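Local coordinates for ABC transporter substrate-binding protein-branched chain amino acid transport (Streptococcus pneumoniae, PDB 4GNR) that binds isoleucine between its two lobes and probably delivers branched-chain amino acids to an ABC transporter at the cell surface, at residues 153-156 with 157-160; 124-127 with 128-131. All coordinates share one frame; numbering follows the deposited sequence. Where two conformers were deposited one is given.

Contact 1 of 2, residues 153-156 with 157-160; sequences ASDY and AKGI. With ILE (isoleucine), chain B.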
loop_
_atom_site.group_PDB
_atom_site.type_symbol
_atom_site.label_atom_id
_atom_site.label_comp_id
_atom_site.label_asym_id
_atom_site.label_seq_id
_atom_site.Cartn_x
_atom_site.Cartn_y
_atom_site.Cartn_z
ATOM N N ALA A 153 -17.098 -5.061 -1.618
ATOM C CA ALA A 153 -16.608 -5.926 -2.695
ATOM C C ALA A 153 -15.126 -6.156 -2.507
ATOM O O ALA A 153 -14.425 -6.646 -3.392
ATOM C CB ALA A 153 -16.853 -5.259 -4.033
ATOM N N SER A 154 -14.669 -5.826 -1.311
ATOM C CA SER A 154 -13.261 -5.921 -0.981
ATOM C C SER A 154 -12.798 -6.607 0.318
ATOM O O SER A 154 -13.157 -6.180 1.397
ATOM C CB SER A 154 -12.787 -4.458 -0.906
ATOM O OG SER A 154 -11.466 -4.341 -0.435
ATOM N N ASP A 155 -11.980 -7.653 0.210
ATOM C CA ASP A 155 -11.440 -8.344 1.443
ATOM C C ASP A 155 -10.536 -7.367 2.254
ATOM O O ASP A 155 -10.434 -7.445 3.495
ATOM C CB ASP A 155 -10.738 -9.701 1.182
ATOM C CG ASP A 155 -11.703 -10.825 0.868
ATOM O OD1 ASP A 155 -12.926 -10.637 1.025
ATOM O OD2 ASP A 155 -11.216 -11.914 0.505
ATOM N N TYR A 156 -9.864 -6.464 1.538
ATOM C CA TYR A 156 -9.029 -5.439 2.151
ATOM C C TYR A 156 -9.887 -4.559 3.064
ATOM O O TYR A 156 -9.621 -4.402 4.271
ATOM C CB TYR A 156 -8.379 -4.600 1.031
ATOM C CG TYR A 156 -7.854 -3.250 1.480
ATOM C CD1 TYR A 156 -6.698 -3.155 2.231
ATOM C CD2 TYR A 156 -8.506 -2.073 1.139
ATOM C CE1 TYR A 156 -6.215 -1.955 2.653
ATOM C CE2 TYR A 156 -8.040 -0.849 1.567
ATOM C CZ TYR A 156 -6.888 -0.792 2.321
ATOM O OH TYR A 156 -6.433 0.437 2.737
ATOM N N ALA A 157 -10.923 -3.993 2.462
ATOM C CA ALA A 157 -11.794 -3.080 3.189
ATOM C C ALA A 157 -12.503 -3.798 4.336
ATOM O O ALA A 157 -12.613 -3.298 5.456
ATOM C CB ALA A 157 -12.779 -2.408 2.246
ATOM N N LYS A 158 -12.986 -4.996 4.038
ATOM C CA LYS A 158 -13.676 -5.788 5.055
ATOM C C LYS A 158 -12.772 -6.172 6.230
ATOM O O LYS A 158 -13.233 -6.220 7.371
ATOM C CB LYS A 158 -14.381 -6.991 4.441
ATOM C CG LYS A 158 -15.578 -6.541 3.573
ATOM C CD LYS A 158 -16.406 -7.627 2.937
ATOM C CE LYS A 158 -15.654 -8.384 1.918
ATOM N NZ LYS A 158 -16.565 -9.357 1.249
ATOM N N GLY A 159 -11.491 -6.394 5.955
ATOM C CA GLY A 159 -10.532 -6.720 7.019
ATOM C C GLY A 159 -10.301 -5.534 7.953
ATOM O O GLY A 159 -10.260 -5.678 9.172
ATOM N N ILE A 160 -10.135 -4.350 7.378
ATOM C CA ILE A 160 -9.976 -3.144 8.189
ATOM C C ILE A 160 -11.264 -2.921 9.017
ATOM O O ILE A 160 -11.216 -2.652 10.213
ATOM C CB ILE A 160 -9.647 -1.913 7.323
ATOM C CG1 ILE A 160 -8.291 -2.098 6.640
ATOM C CG2 ILE A 160 -9.692 -0.647 8.185
ATOM C CD1 ILE A 160 -7.888 -0.925 5.767
HETATM N N ILE B . -2.859 -2.268 1.254
HETATM C CA ILE B . -3.783 -2.308 0.086
HETATM C C ILE B . -3.970 -3.756 -0.353
HETATM O O ILE B . -4.739 -3.991 -1.308
HETATM C CB ILE B . -3.425 -1.271 -1.021
HETATM C CG1 ILE B . -1.950 -1.307 -1.350
HETATM C CG2 ILE B . -3.817 0.272 -0.678
HETATM C CD1 ILE B . -1.591 -0.374 -2.485
HETATM O OXT ILE B . -3.372 -4.641 0.293
HETATM O O HOH W 1 -14.862 -9.939 -1.082
#
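Ser-154 sits at the N-cap of helix 155-167, and residues 153-160 run without a break from the loop before it into the helix's opening turns. The carbonyl of Ser-154 takes the amide of Lys-158 at 2.9 Å (O to N), and the bonds from Gly-159 N to Asp-155 O and from Ile-160 N to Tyr-156 O carry the pattern on. With its OG anti to the backbone N (chi1 173°), Ser-154 also reaches forward to Ala-157 N, which donates to OG at 3.0 Å in an almost straight capping bond. On the more exposed side Lys-158, bent at its third torsion, curls back over the Ser-154 carbonyl. Its NZ makes a long salt bridge of 3.9 Å to Asp-155 OD1, and a water that donates to OD1 and accepts from NZ spans the same pair. On the other side Tyr-156 and Ile-160 lie alongside each other, Tyr-156 CZ being 3.6 Å from Ile-160 CD1. The tyrosine ring also meets the bound isoleucine, CE1 lying 3.6 Å from ligand CA. The cap thus satisfies a helix-start amide, while Ile-160, OH bonds to Asp-229 and Gly-230 and a stack on Tyr-205 hold the tyrosine against the ligand.

Contact 2 of 2, residues 124-127 with 128-131; sequences FQDS and FQGK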
loop_
_atom_site.group_PDB
_atom_site.type_symbol
_atom_site.label_atom_id
_atom_site.label_comp_id
_atom_site.label_asym_id
_atom_site.label_seq_id
_atom_site.Cartn_x
_atom_site.Cartn_y
_atom_site.Cartn_z
ATOM N N PHE A 124 2.681 -3.398 6.790
ATOM C CA PHE A 124 1.850 -3.800 7.908
ATOM C C PHE A 124 0.560 -4.493 7.400
ATOM O O PHE A 124 0.350 -4.647 6.195
ATOM C CB PHE A 124 1.589 -2.589 8.835
ATOM C CG PHE A 124 1.200 -1.316 8.094
ATOM C CD1 PHE A 124 1.996 -0.186 8.189
ATOM C CD2 PHE A 124 0.067 -1.256 7.287
ATOM C CE1 PHE A 124 1.660 0.990 7.506
ATOM C CE2 PHE A 124 -0.252 -0.089 6.575
ATOM C CZ PHE A 124 0.550 1.020 6.680
ATOM N N GLN A 125 -0.299 -4.906 8.328
ATOM C CA GLN A 125 -1.532 -5.645 8.005
ATOM C C GLN A 125 -2.803 -4.891 8.357
ATOM O O GLN A 125 -2.798 -3.901 9.121
ATOM C CB GLN A 125 -1.534 -7.059 8.634
ATOM C CG GLN A 125 -0.671 -8.097 7.901
ATOM C CD GLN A 125 0.802 -7.763 7.892
ATOM O OE1 GLN A 125 1.418 -7.579 8.947
ATOM N NE2 GLN A 125 1.392 -7.725 6.716
ATOM N N ASP A 126 -3.918 -5.387 7.817
ATOM C CA ASP A 126 -5.223 -4.738 8.003
ATOM C C ASP A 126 -5.707 -4.750 9.441
ATOM O O ASP A 126 -6.346 -3.778 9.862
ATOM C CB ASP A 126 -6.238 -5.344 7.058
ATOM C CG ASP A 126 -5.899 -5.058 5.603
ATOM O OD1 ASP A 126 -5.264 -4.019 5.331
ATOM O OD2 ASP A 126 -6.274 -5.882 4.751
ATOM N N SER A 127 -5.423 -5.798 10.194
ATOM C CA SER A 127 -5.841 -5.823 11.599
ATOM C C SER A 127 -5.208 -4.634 12.343
ATOM O O SER A 127 -5.884 -3.888 13.061
ATOM C CB SER A 127 -5.445 -7.146 12.224
ATOM O OG SER A 127 -4.057 -7.350 12.080
ATOM N N PHE A 128 -3.913 -4.459 12.119
ATOM C CA PHE A 128 -3.101 -3.357 12.673
ATOM C C PHE A 128 -3.741 -2.018 12.254
ATOM O O PHE A 128 -3.915 -1.124 13.091
ATOM C CB PHE A 128 -1.675 -3.574 12.130
ATOM C CG PHE A 128 -0.673 -2.445 12.265
ATOM C CD1 PHE A 128 0.344 -2.487 13.198
ATOM C CD2 PHE A 128 -0.648 -1.420 11.341
ATOM C CE1 PHE A 128 1.324 -1.498 13.222
ATOM C CE2 PHE A 128 0.333 -0.460 11.358
ATOM C CZ PHE A 128 1.325 -0.512 12.306
ATOM N N GLN A 129 -4.109 -1.868 10.970
ATOM C CA GLN A 129 -4.734 -0.632 10.520
ATOM C C GLN A 129 -6.053 -0.336 11.249
ATOM O O GLN A 129 -6.312 0.790 11.670
ATOM C CB GLN A 129 -4.979 -0.610 9.015
ATOM C CG GLN A 129 -3.706 -0.693 8.192
ATOM C CD GLN A 129 -3.944 -0.227 6.766
ATOM O OE1 GLN A 129 -4.079 0.969 6.514
ATOM N NE2 GLN A 129 -3.960 -1.157 5.827
ATOM N N GLY A 130 -6.902 -1.350 11.363
ATOM C CA GLY A 130 -8.204 -1.136 12.023
ATOM C C GLY A 130 -8.074 -0.724 13.479
ATOM O O GLY A 130 -8.847 0.100 13.977
ATOM N N LYS A 131 -7.095 -1.303 14.165
ATOM C CA LYS A 131 -6.831 -0.976 15.577
ATOM C C LYS A 131 -6.353 0.464 15.712
ATOM O O LYS A 131 -6.793 1.195 16.590
ATOM C CB LYS A 131 -5.782 -1.929 16.169
ATOM C CG LYS A 131 -6.229 -3.347 16.361
ATOM C CD LYS A 131 -5.068 -4.257 16.705
ATOM C CE LYS A 131 -5.465 -5.687 16.868
ATOM N NZ LYS A 131 -4.217 -6.454 17.012
HETATM O O HOH W 2 -2.647 -6.553 14.756
#
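Phe-124 sets its CB over one face of the Phe-128 ring. The CB is 3.8 Å from the ring centroid, a CH-pi contact offset toward the rim, and CG approaches Phe-128 CE2 at 3.5 Å. The planes differ by only 17°, yet the rings are displaced, with little of one lying over the other. A first torsion of 46°, which tucks CG in over the backbone, brings the Phe-124 ring across the Gln-129 side chain, where CE2 meets CD at 3.7 Å. Gln-125 is the N-cap of helix 126-139, where the chain has left edge strand 119-121 of the first-lobe sheet and packs against strands 248-252 and 335-341 of the second lobe of the periplasmic-binding-protein fold; the Gln-125 carbonyl accepts from Gln-129 N at 3.0 Å. Asp-126 and Gln-129 run side by side, but the bond from NE2 to OD1 is weak, 3.2 Å and bent to 127°. Each has a firmer partner elsewhere: OD1 of Asp-126 bonds to Thr-108 OG1, and OE1 of Gln-129 accepts from Asp-229 N. On the solvent side a water donates to Ser-127 OG, also hydrogen-bonded to Asp-110, and accepts from extended Lys-131 NZ, 2.8 Å away.

In the fold
Two helix starts, 11 Å apart between centres, meet beside the isoleucine pocket. Contact 2 comes first in the chain, and its Asp-126 and Gln-129 pack against the Tyr-156 and Ile-160 of contact 1: Asp-126 OD1 is 3.5 Å from Tyr-156 CE1, and Gln-129 NE2 is 3.9 Å from Ile-160 CD1. Of the two, contact 1 supplies a residue lining the pocket, whereas contact 2 stands behind it, the Gln-129 side chain being about 5 Å from the ligand. Both reach residues that bond the isoleucine: Asp-229 is hydrogen-bonded to each contact, while Thr-108 is bonded by contact 2 and packed by contact 1, so contact 2 acts as a second shell.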